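Local coordinates for protein CRISPR-associated endonuclease/helicase Cas3 (Thermus thermophilus HB8, PDB 3SK9) that cuts single-stranded DNA with its N-terminal metal-dependent HD nuclease domain, the part crystallised here, as the endonuclease/helicase of CRISPR antiviral defence, at residues A[117-125]-A[170-178]; A[211-220]-A[234-245]. All coordinates share one frame; numbering follows the deposited sequence.

Contact 1. Residues A[117-125]-A[170-178]; sequences FLRRLLKEK and RRWLLEEVF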
loop_
_atom_site.group_PDB
_atom_site.type_symbol
_atom_site.label_atom_id
_atom_site.label_comp_id
_atom_site.label_asym_id
_atom_site.label_seq_id
_atom_site.Cartn_x
_atom_site.Cartn_y
_atom_site.Cartn_z
ATOM N N PHE A 117 -10.844 1.213 6.818
ATOM C CA PHE A 117 -9.805 1.299 7.840
ATOM C C PHE A 117 -9.016 2.583 7.642
ATOM O O PHE A 117 -8.718 3.296 8.606
ATOM C CB PHE A 117 -8.829 0.101 7.789
ATOM C CG PHE A 117 -9.480 -1.245 8.069
ATOM C CD1 PHE A 117 -10.703 -1.335 8.698
ATOM C CD2 PHE A 117 -8.824 -2.415 7.721
ATOM C CE1 PHE A 117 -11.265 -2.571 8.963
ATOM C CE2 PHE A 117 -9.390 -3.658 8.007
ATOM C CZ PHE A 117 -10.599 -3.730 8.608
ATOM N N LEU A 118 -8.686 2.893 6.381
ATOM C CA LEU A 118 -7.801 4.020 6.119
ATOM C C LEU A 118 -8.521 5.351 6.363
ATOM O O LEU A 118 -7.842 6.334 6.707
ATOM C CB LEU A 118 -7.204 3.961 4.703
ATOM C CG LEU A 118 -6.151 2.858 4.514
ATOM C CD1 LEU A 118 -5.512 2.928 3.079
ATOM C CD2 LEU A 118 -5.056 2.995 5.574
ATOM N N ARG A 119 -9.855 5.399 6.178
ATOM C CA ARG A 119 -10.604 6.627 6.440
ATOM C C ARG A 119 -10.355 7.028 7.891
ATOM O O ARG A 119 -10.133 8.199 8.202
ATOM C CB ARG A 119 -12.114 6.458 6.193
ATOM C CG ARG A 119 -12.498 6.500 4.686
ATOM C CD ARG A 119 -13.992 6.177 4.466
ATOM N NE ARG A 119 -14.889 7.159 5.071
ATOM C CZ ARG A 119 -15.484 8.156 4.416
ATOM N NH1 ARG A 119 -15.271 8.339 3.106
ATOM N NH2 ARG A 119 -16.301 8.987 5.076
ATOM N N ARG A 120 -10.385 6.047 8.780
ATOM C CA ARG A 120 -10.121 6.323 10.205
ATOM C C ARG A 120 -8.638 6.548 10.510
ATOM O O ARG A 120 -8.264 7.500 11.183
ATOM C CB ARG A 120 -10.620 5.114 11.002
ATOM C CG ARG A 120 -10.730 5.310 12.498
ATOM C CD ARG A 120 -11.888 4.488 13.055
ATOM N NE ARG A 120 -13.185 4.898 12.514
ATOM C CZ ARG A 120 -14.340 4.284 12.775
ATOM N NH1 ARG A 120 -14.370 3.217 13.571
ATOM N NH2 ARG A 120 -15.472 4.737 12.242
ATOM N N LEU A 121 -7.796 5.638 10.032
ATOM C CA LEU A 121 -6.422 5.570 10.440
ATOM C C LEU A 121 -5.599 6.735 9.921
ATOM O O LEU A 121 -4.710 7.221 10.629
ATOM C CB LEU A 121 -5.799 4.256 9.957
ATOM C CG LEU A 121 -5.906 3.109 10.960
ATOM C CD1 LEU A 121 -7.287 2.961 11.582
ATOM C CD2 LEU A 121 -5.490 1.828 10.221
ATOM N N LEU A 122 -5.865 7.181 8.691
ATOM C CA LEU A 122 -5.126 8.312 8.113
ATOM C C LEU A 122 -5.525 9.635 8.828
ATOM O O LEU A 122 -4.699 10.530 9.006
ATOM C CB LEU A 122 -5.358 8.419 6.588
ATOM C CG LEU A 122 -4.746 7.274 5.751
ATOM C CD1 LEU A 122 -5.104 7.492 4.267
ATOM C CD2 LEU A 122 -3.211 7.089 5.903
ATOM N N LYS A 123 -6.769 9.739 9.270
ATOM C CA LYS A 123 -7.139 10.898 10.037
ATOM C C LYS A 123 -6.474 10.893 11.413
ATOM O O LYS A 123 -6.091 11.957 11.900
ATOM C CB LYS A 123 -8.646 11.020 10.167
ATOM C CG LYS A 123 -9.366 11.219 8.854
ATOM C CD LYS A 123 -10.881 11.229 9.002
ATOM C CE LYS A 123 -11.496 10.960 7.579
ATOM N NZ LYS A 123 -12.866 10.524 7.618
ATOM N N GLU A 124 -6.343 9.725 12.050
ATOM C CA GLU A 124 -5.672 9.654 13.367
ATOM C C GLU A 124 -4.194 10.061 13.239
ATOM O O GLU A 124 -3.580 10.549 14.192
ATOM C CB GLU A 124 -5.718 8.229 13.944
ATOM C CG GLU A 124 -7.125 7.750 14.348
ATOM C CD GLU A 124 -7.142 6.234 14.621
ATOM O OE1 GLU A 124 -6.067 5.601 14.523
ATOM O OE2 GLU A 124 -8.220 5.696 14.914
ATOM N N LYS A 125 -3.603 9.796 12.077
ATOM C CA LYS A 125 -2.194 10.168 11.849
ATOM C C LYS A 125 -2.019 11.654 11.586
ATOM O O LYS A 125 -0.889 12.141 11.539
ATOM C CB LYS A 125 -1.615 9.411 10.651
ATOM C CG LYS A 125 -1.263 7.955 10.915
ATOM C CD LYS A 125 -0.142 7.771 11.943
ATOM C CE LYS A 125 1.256 8.063 11.439
ATOM N NZ LYS A 125 2.287 7.746 12.509
ATOM N N ARG A 170 -4.453 -3.466 13.498
ATOM C CA ARG A 170 -4.363 -2.746 12.230
ATOM C C ARG A 170 -3.656 -1.425 12.418
ATOM O O ARG A 170 -2.933 -0.985 11.529
ATOM C CB ARG A 170 -5.732 -2.618 11.511
ATOM C CG ARG A 170 -6.883 -2.091 12.308
ATOM C CD ARG A 170 -8.211 -2.205 11.515
ATOM N NE ARG A 170 -8.636 -3.587 11.331
ATOM C CZ ARG A 170 -9.773 -4.109 11.803
ATOM N NH1 ARG A 170 -10.649 -3.364 12.481
ATOM N NH2 ARG A 170 -10.035 -5.386 11.589
ATOM N N ARG A 171 -3.812 -0.785 13.585
ATOM C CA ARG A 171 -3.068 0.454 13.796
ATOM C C ARG A 171 -1.580 0.159 13.960
ATOM O O ARG A 171 -0.708 0.905 13.451
ATOM C CB ARG A 171 -3.638 1.203 15.002
ATOM C CG ARG A 171 -5.156 1.564 14.746
ATOM C CD ARG A 171 -5.990 2.077 15.958
ATOM N NE ARG A 171 -7.202 2.803 15.501
ATOM C CZ ARG A 171 -8.228 2.252 14.836
ATOM N NH1 ARG A 171 -8.239 0.942 14.531
ATOM N NH2 ARG A 171 -9.255 3.007 14.454
ATOM N N TRP A 172 -1.288 -0.959 14.637
ATOM C CA TRP A 172 0.105 -1.434 14.791
ATOM C C TRP A 172 0.785 -1.652 13.437
ATOM O O TRP A 172 1.919 -1.195 13.201
ATOM C CB TRP A 172 0.121 -2.735 15.608
ATOM C CG TRP A 172 1.523 -3.198 16.054
ATOM C CD1 TRP A 172 2.117 -3.012 17.286
ATOM C CD2 TRP A 172 2.440 -3.982 15.286
ATOM N NE1 TRP A 172 3.373 -3.584 17.301
ATOM C CE2 TRP A 172 3.599 -4.184 16.088
ATOM C CE3 TRP A 172 2.415 -4.501 13.986
ATOM C CZ2 TRP A 172 4.710 -4.899 15.628
ATOM C CZ3 TRP A 172 3.510 -5.215 13.530
ATOM C CH2 TRP A 172 4.652 -5.392 14.349
ATOM N N LEU A 173 0.069 -2.278 12.514
ATOM C CA LEU A 173 0.655 -2.539 11.196
ATOM C C LEU A 173 0.953 -1.246 10.413
ATOM O O LEU A 173 2.017 -1.087 9.799
ATOM C CB LEU A 173 -0.306 -3.406 10.378
ATOM C CG LEU A 173 -0.330 -4.882 10.756
ATOM C CD1 LEU A 173 -1.495 -5.534 10.153
ATOM C CD2 LEU A 173 0.987 -5.614 10.333
ATOM N N LEU A 174 -0.003 -0.329 10.393
ATOM C CA LEU A 174 0.261 0.972 9.757
ATOM C C LEU A 174 1.480 1.693 10.372
ATOM O O LEU A 174 2.316 2.241 9.673
ATOM C CB LEU A 174 -0.970 1.866 9.890
ATOM C CG LEU A 174 -0.730 3.260 9.249
ATOM C CD1 LEU A 174 -2.049 3.788 8.740
ATOM C CD2 LEU A 174 -0.076 4.247 10.261
ATOM N N GLU A 175 1.579 1.704 11.698
ATOM C CA GLU A 175 2.702 2.354 12.341
ATOM C C GLU A 175 4.008 1.648 11.950
ATOM O O GLU A 175 5.020 2.290 11.705
ATOM C CB GLU A 175 2.456 2.357 13.865
ATOM C CG GLU A 175 3.297 3.287 14.635
ATOM C CD GLU A 175 3.114 4.740 14.244
ATOM O OE1 GLU A 175 1.980 5.172 13.900
ATOM O OE2 GLU A 175 4.156 5.441 14.271
ATOM N N GLU A 176 4.003 0.322 11.853
ATOM C CA GLU A 176 5.230 -0.391 11.487
ATOM C C GLU A 176 5.758 -0.027 10.076
ATOM O O GLU A 176 6.945 0.061 9.873
ATOM C CB GLU A 176 5.007 -1.890 11.612
ATOM C CG GLU A 176 6.221 -2.746 11.430
ATOM C CD GLU A 176 7.128 -2.821 12.666
ATOM O OE1 GLU A 176 6.887 -2.132 13.680
ATOM O OE2 GLU A 176 8.119 -3.563 12.631
ATOM N N VAL A 177 4.861 0.074 9.110
ATOM C CA VAL A 177 5.229 0.452 7.754
ATOM C C VAL A 177 5.730 1.891 7.732
ATOM O O VAL A 177 6.806 2.143 7.229
ATOM C CB VAL A 177 4.024 0.290 6.819
ATOM C CG1 VAL A 177 4.357 0.841 5.415
ATOM C CG2 VAL A 177 3.641 -1.222 6.736
ATOM N N PHE A 178 4.973 2.835 8.302
ATOM C CA PHE A 178 5.424 4.244 8.301
ATOM C C PHE A 178 6.778 4.409 8.974
ATOM O O PHE A 178 7.666 5.123 8.485
ATOM C CB PHE A 178 4.387 5.148 8.972
ATOM C CG PHE A 178 3.320 5.609 8.037
ATOM C CD1 PHE A 178 3.261 6.930 7.633
ATOM C CD2 PHE A 178 2.442 4.709 7.467
ATOM C CE1 PHE A 178 2.307 7.355 6.723
ATOM C CE2 PHE A 178 1.463 5.139 6.545
ATOM C CZ PHE A 178 1.393 6.453 6.190
#
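The guanidinium of R170 lies flat on one face of the F117 ring, the two planes 13° apart and their centres 3.8 Å from each other, an off-centre cation-pi stack. The CD methylene of R170 adds a CH-pi contact, standing 3.7 Å from the centroid of the F117 ring and almost on its normal. CG of R170 sits between its backbone N and carbonyl carbon (chi1 51°), and a bend at chi3 lays the end of the chain over the ring. Salt bridging to E162 and a hydrogen bond to the carbonyl of A79 hold the guanidinium in this buried place.

The R171 guanidinium is used differently: CD1 of L121 covers one face, 3.5 Å from CZ of R171, while OE2 of E124 and CD of R120 lie at its edge. The grip on E124 is side-on, with NE (3.1 Å) and NH2 (2.9 Å) of R171 both donating to OE2 of E124. Further along, NZ of K125 forms a salt bridge with OE1 of E175 on its syn lone pair, and CG and CD of K125 run alongside CD2 of L174, the two side chains pointing opposite ways.

Inward of these salt bridges, CD1 of L174 packs 4.0 Å from CB of L121. Segments 117-124 and 170-178 cross at -57° within the mainly helical HD domain; helix 129-138 packs against L118, and helices 10-16 and 26-43 pack against L173.

Contact 2. Residues A[211-220]-A[234-245]; sequences WVASDPSLFP and ALRLAQEALNRL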
loop_
_atom_site.group_PDB
_atom_site.type_symbol
_atom_site.label_atom_id
_atom_site.label_comp_id
_atom_site.label_asym_id
_atom_site.label_seq_id
_atom_site.Cartn_x
_atom_site.Cartn_y
_atom_site.Cartn_z
ATOM N N TRP A 211 0.561 -5.330 -7.478
ATOM C CA TRP A 211 0.691 -6.382 -8.510
ATOM C C TRP A 211 2.104 -6.982 -8.518
ATOM O O TRP A 211 2.265 -8.217 -8.440
ATOM C CB TRP A 211 0.347 -5.817 -9.874
ATOM C CG TRP A 211 0.551 -6.805 -10.987
ATOM C CD1 TRP A 211 -0.221 -7.903 -11.243
ATOM C CD2 TRP A 211 1.528 -6.750 -11.994
ATOM N NE1 TRP A 211 0.243 -8.552 -12.342
ATOM C CE2 TRP A 211 1.309 -7.860 -12.844
ATOM C CE3 TRP A 211 2.568 -5.846 -12.296
ATOM C CZ2 TRP A 211 2.091 -8.111 -13.958
ATOM C CZ3 TRP A 211 3.360 -6.098 -13.390
ATOM C CH2 TRP A 211 3.129 -7.236 -14.213
ATOM N N VAL A 212 3.124 -6.129 -8.618
ATOM C CA VAL A 212 4.529 -6.627 -8.652
ATOM C C VAL A 212 4.768 -7.469 -7.376
ATOM O O VAL A 212 5.221 -8.620 -7.448
ATOM C CB VAL A 212 5.540 -5.479 -8.670
ATOM C CG1 VAL A 212 6.997 -6.006 -8.553
ATOM C CG2 VAL A 212 5.419 -4.705 -9.945
ATOM N N ALA A 213 4.456 -6.894 -6.217
ATOM C CA ALA A 213 4.786 -7.549 -4.920
ATOM C C ALA A 213 4.006 -8.831 -4.682
ATOM O O ALA A 213 4.445 -9.724 -3.923
ATOM C CB ALA A 213 4.569 -6.559 -3.765
ATOM N N SER A 214 2.897 -8.987 -5.400
ATOM C CA SER A 214 2.042 -10.154 -5.197
ATOM C C SER A 214 2.558 -11.394 -5.922
ATOM O O SER A 214 1.970 -12.475 -5.772
ATOM C CB SER A 214 0.609 -9.866 -5.700
ATOM O OG SER A 214 -0.082 -9.076 -4.739
ATOM N N ASP A 215 3.600 -11.234 -6.742
ATOM C CA ASP A 215 4.107 -12.369 -7.545
ATOM C C ASP A 215 5.238 -13.069 -6.782
ATOM O O ASP A 215 6.314 -12.517 -6.620
ATOM C CB ASP A 215 4.615 -11.866 -8.895
ATOM C CG ASP A 215 5.009 -13.016 -9.854
ATOM O OD1 ASP A 215 5.274 -14.171 -9.405
ATOM O OD2 ASP A 215 5.056 -12.744 -11.061
ATOM N N PRO A 216 4.974 -14.289 -6.278
ATOM C CA PRO A 216 6.021 -14.924 -5.448
ATOM C C PRO A 216 7.269 -15.295 -6.232
ATOM O O PRO A 216 8.329 -15.581 -5.639
ATOM C CB PRO A 216 5.322 -16.156 -4.880
ATOM C CG PRO A 216 4.183 -16.417 -5.759
ATOM C CD PRO A 216 3.729 -15.065 -6.300
ATOM N N SER A 217 7.192 -15.294 -7.553
ATOM C CA SER A 217 8.412 -15.523 -8.311
ATOM C C SER A 217 9.352 -14.332 -8.174
ATOM O O SER A 217 10.557 -14.466 -8.361
ATOM C CB SER A 217 8.114 -15.836 -9.784
ATOM O OG SER A 217 7.730 -14.664 -10.499
ATOM N N LEU A 218 8.797 -13.159 -7.863
ATOM C CA LEU A 218 9.590 -11.934 -7.705
ATOM C C LEU A 218 9.898 -11.673 -6.216
ATOM O O LEU A 218 10.973 -11.153 -5.849
ATOM C CB LEU A 218 8.784 -10.739 -8.278
ATOM C CG LEU A 218 8.534 -10.883 -9.798
ATOM C CD1 LEU A 218 7.695 -9.727 -10.346
ATOM C CD2 LEU A 218 9.883 -11.030 -10.539
ATOM N N PHE A 219 8.919 -12.031 -5.377
ATOM C CA PHE A 219 8.949 -11.749 -3.944
ATOM C C PHE A 219 8.606 -13.042 -3.213
ATOM O O PHE A 219 7.486 -13.254 -2.767
ATOM C CB PHE A 219 7.950 -10.614 -3.609
ATOM C CG PHE A 219 8.529 -9.244 -3.839
ATOM C CD1 PHE A 219 8.388 -8.589 -5.067
ATOM C CD2 PHE A 219 9.270 -8.642 -2.833
ATOM C CE1 PHE A 219 9.006 -7.303 -5.273
ATOM C CE2 PHE A 219 9.894 -7.410 -3.024
ATOM C CZ PHE A 219 9.752 -6.734 -4.218
ATOM N N PRO A 220 9.606 -13.906 -3.055
ATOM C CA PRO A 220 9.346 -15.246 -2.508
ATOM C C PRO A 220 8.770 -15.244 -1.089
ATOM O O PRO A 220 9.094 -14.383 -0.263
ATOM C CB PRO A 220 10.747 -15.896 -2.477
ATOM C CG PRO A 220 11.634 -15.043 -3.366
ATOM C CD PRO A 220 11.050 -13.654 -3.282
ATOM N N ALA A 234 14.088 -6.482 0.586
ATOM C CA ALA A 234 12.917 -6.182 -0.261
ATOM C C ALA A 234 13.226 -5.121 -1.356
ATOM O O ALA A 234 12.733 -5.216 -2.466
ATOM C CB ALA A 234 11.716 -5.733 0.633
ATOM N N LEU A 235 14.040 -4.106 -1.045
ATOM C CA LEU A 235 14.440 -3.111 -2.065
ATOM C C LEU A 235 15.297 -3.759 -3.187
ATOM O O LEU A 235 15.156 -3.446 -4.371
ATOM C CB LEU A 235 15.177 -1.952 -1.389
ATOM C CG LEU A 235 14.194 -0.994 -0.706
ATOM C CD1 LEU A 235 14.894 -0.050 0.289
ATOM C CD2 LEU A 235 13.359 -0.187 -1.760
ATOM N N ARG A 236 16.166 -4.698 -2.809
ATOM C CA ARG A 236 16.977 -5.388 -3.802
ATOM C C ARG A 236 16.078 -6.227 -4.698
ATOM O O ARG A 236 16.233 -6.245 -5.906
ATOM C CB ARG A 236 17.996 -6.284 -3.092
ATOM C CG ARG A 236 19.043 -6.910 -4.040
ATOM C CD ARG A 236 19.884 -7.993 -3.313
ATOM N NE ARG A 236 19.069 -9.174 -3.033
ATOM C CZ ARG A 236 18.688 -10.045 -3.965
ATOM N NH1 ARG A 236 19.073 -9.869 -5.225
ATOM N NH2 ARG A 236 17.937 -11.090 -3.650
ATOM N N LEU A 237 15.112 -6.926 -4.088
ATOM C CA LEU A 237 14.205 -7.751 -4.859
ATOM C C LEU A 237 13.359 -6.865 -5.786
ATOM O O LEU A 237 13.027 -7.250 -6.913
ATOM C CB LEU A 237 13.280 -8.537 -3.915
ATOM C CG LEU A 237 13.925 -9.678 -3.101
ATOM C CD1 LEU A 237 12.858 -10.142 -2.059
ATOM C CD2 LEU A 237 14.302 -10.818 -4.021
ATOM N N ALA A 238 12.974 -5.698 -5.297
ATOM C CA ALA A 238 12.156 -4.778 -6.113
ATOM C C ALA A 238 12.931 -4.326 -7.346
ATOM O O ALA A 238 12.400 -4.247 -8.452
ATOM C CB ALA A 238 11.755 -3.558 -5.277
ATOM N N GLN A 239 14.200 -4.011 -7.149
ATOM C CA GLN A 239 15.013 -3.541 -8.274
ATOM C C GLN A 239 15.165 -4.668 -9.299
ATOM O O GLN A 239 15.043 -4.433 -10.507
ATOM C CB GLN A 239 16.377 -3.028 -7.791
ATOM C CG GLN A 239 17.130 -2.214 -8.889
ATOM C CD GLN A 239 16.251 -1.092 -9.506
ATOM O OE1 GLN A 239 15.793 -0.183 -8.805
ATOM N NE2 GLN A 239 16.004 -1.179 -10.821
ATOM N N GLU A 240 15.378 -5.897 -8.841
ATOM C CA GLU A 240 15.484 -7.036 -9.779
ATOM C C GLU A 240 14.192 -7.262 -10.538
ATOM O O GLU A 240 14.205 -7.584 -11.719
ATOM C CB GLU A 240 15.867 -8.344 -9.066
ATOM C CG GLU A 240 17.328 -8.486 -8.718
ATOM C CD GLU A 240 17.649 -9.879 -8.185
ATOM O OE1 GLU A 240 18.459 -10.595 -8.820
ATOM O OE2 GLU A 240 17.078 -10.268 -7.139
ATOM N N ALA A 241 13.077 -7.122 -9.835
ATOM C CA ALA A 241 11.767 -7.386 -10.404
ATOM C C ALA A 241 11.488 -6.320 -11.446
ATOM O O ALA A 241 11.012 -6.614 -12.544
ATOM C CB ALA A 241 10.694 -7.329 -9.329
ATOM N N LEU A 242 11.782 -5.074 -11.116
ATOM C CA LEU A 242 11.509 -4.008 -12.104
ATOM C C LEU A 242 12.358 -4.230 -13.351
ATOM O O LEU A 242 11.864 -4.064 -14.473
ATOM C CB LEU A 242 11.703 -2.626 -11.510
ATOM C CG LEU A 242 10.718 -2.378 -10.368
ATOM C CD1 LEU A 242 11.128 -1.119 -9.712
ATOM C CD2 LEU A 242 9.257 -2.307 -10.886
ATOM N N ASN A 243 13.604 -4.659 -13.154
ATOM C CA ASN A 243 14.483 -4.994 -14.284
ATOM C C ASN A 243 13.883 -6.113 -15.161
ATOM O O ASN A 243 13.788 -5.966 -16.365
ATOM C CB ASN A 243 15.886 -5.370 -13.785
ATOM C CG ASN A 243 16.660 -4.180 -13.271
ATOM O OD1 ASN A 243 16.281 -3.024 -13.506
ATOM N ND2 ASN A 243 17.766 -4.450 -12.568
ATOM N N ARG A 244 13.442 -7.208 -14.545
ATOM C CA ARG A 244 12.847 -8.326 -15.282
ATOM C C ARG A 244 11.567 -7.914 -16.024
ATOM O O ARG A 244 11.359 -8.294 -17.187
ATOM C CB ARG A 244 12.556 -9.502 -14.325
ATOM C CG ARG A 244 12.022 -10.766 -15.021
ATOM C CD ARG A 244 11.939 -11.956 -14.047
ATOM N NE ARG A 244 13.040 -11.952 -13.083
ATOM C CZ ARG A 244 13.090 -12.699 -11.981
ATOM N NH1 ARG A 244 12.099 -13.541 -11.687
ATOM N NH2 ARG A 244 14.134 -12.602 -11.166
ATOM N N LEU A 245 10.700 -7.147 -15.363
ATOM C CA LEU A 245 9.414 -6.800 -15.960
ATOM C C LEU A 245 9.643 -5.927 -17.177
ATOM O O LEU A 245 8.812 -5.883 -18.074
ATOM C CB LEU A 245 8.486 -6.070 -14.954
ATOM C CG LEU A 245 7.925 -7.026 -13.903
ATOM C CD1 LEU A 245 7.292 -6.281 -12.709
ATOM C CD2 LEU A 245 6.919 -7.990 -14.556
HETATM O O HOH W 1 12.701 -9.946 -7.649
#
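With CG anti to the carbonyl carbon in both L218 (chi1 -63°) and F219 (chi1 -84°), the two side chains reach helix 230-246 from the turn that follows the metal-site helix of the HD domain. The preceding turn is an Asx turn: OD1 of D215 accepts from N of S217 at 2.9 Å and also from OG of S217, both approaching from the same face of the carboxylate. The carbonyl of D215 takes the backbone N-H groups of L218 and F219, so the bend is pinned by four bonds to one aspartate.

L218 settles over A241, its CD1 4.0 Å from CB of A241, and its CD2 lies over one face of the R244 guanidinium, 3.5 Å from NH1 of R244. F219 inserts between the helix and its neighbour 26-43, where it also touches D32 and V36. The ring turns its edge to CB of A238, and its CE2 meets CB of L237 at 3.7 Å. Beyond it, CD of P220 touches CD1 of L237 (4.1 Å).

At the other end, V212 CG2 packs against L245 CD1, and the indole of W211 slides past L245 in the opposite direction. This apolar packing joins helix 230-246 to the end of helix 196-213, where D210, just before W211, is a divalent-metal ligand.

No direct hydrogen bond crosses the contact. Instead, one water donates to both backbone carbonyls, lying 2.8 Å from O of L218 and 2.8 Å from O of L237.

How the contacts relate
From the N terminus, the chain passes metal ligands H29 on helix 26-43 and H74 and D75 after helix 60-71 before it reaches helix 110-124. Contact 1 then closes a 44-residue connection, mostly helical, by bringing helix 165-181 back against that helix. The next helix, 196-213, carries D210 and leads into contact 2, which closes a shorter 13-residue connection to helix 230-246. The two loops therefore lie in series, neither nested nor crossed. Their centres are 25 Å apart on opposite sides of the chain's centre, and their nearest atoms stay about 11 Å from each other. Helix 26-43 touches L173 and V177 of contact 1 and A213 and F219 of contact 2, and so links them indirectly.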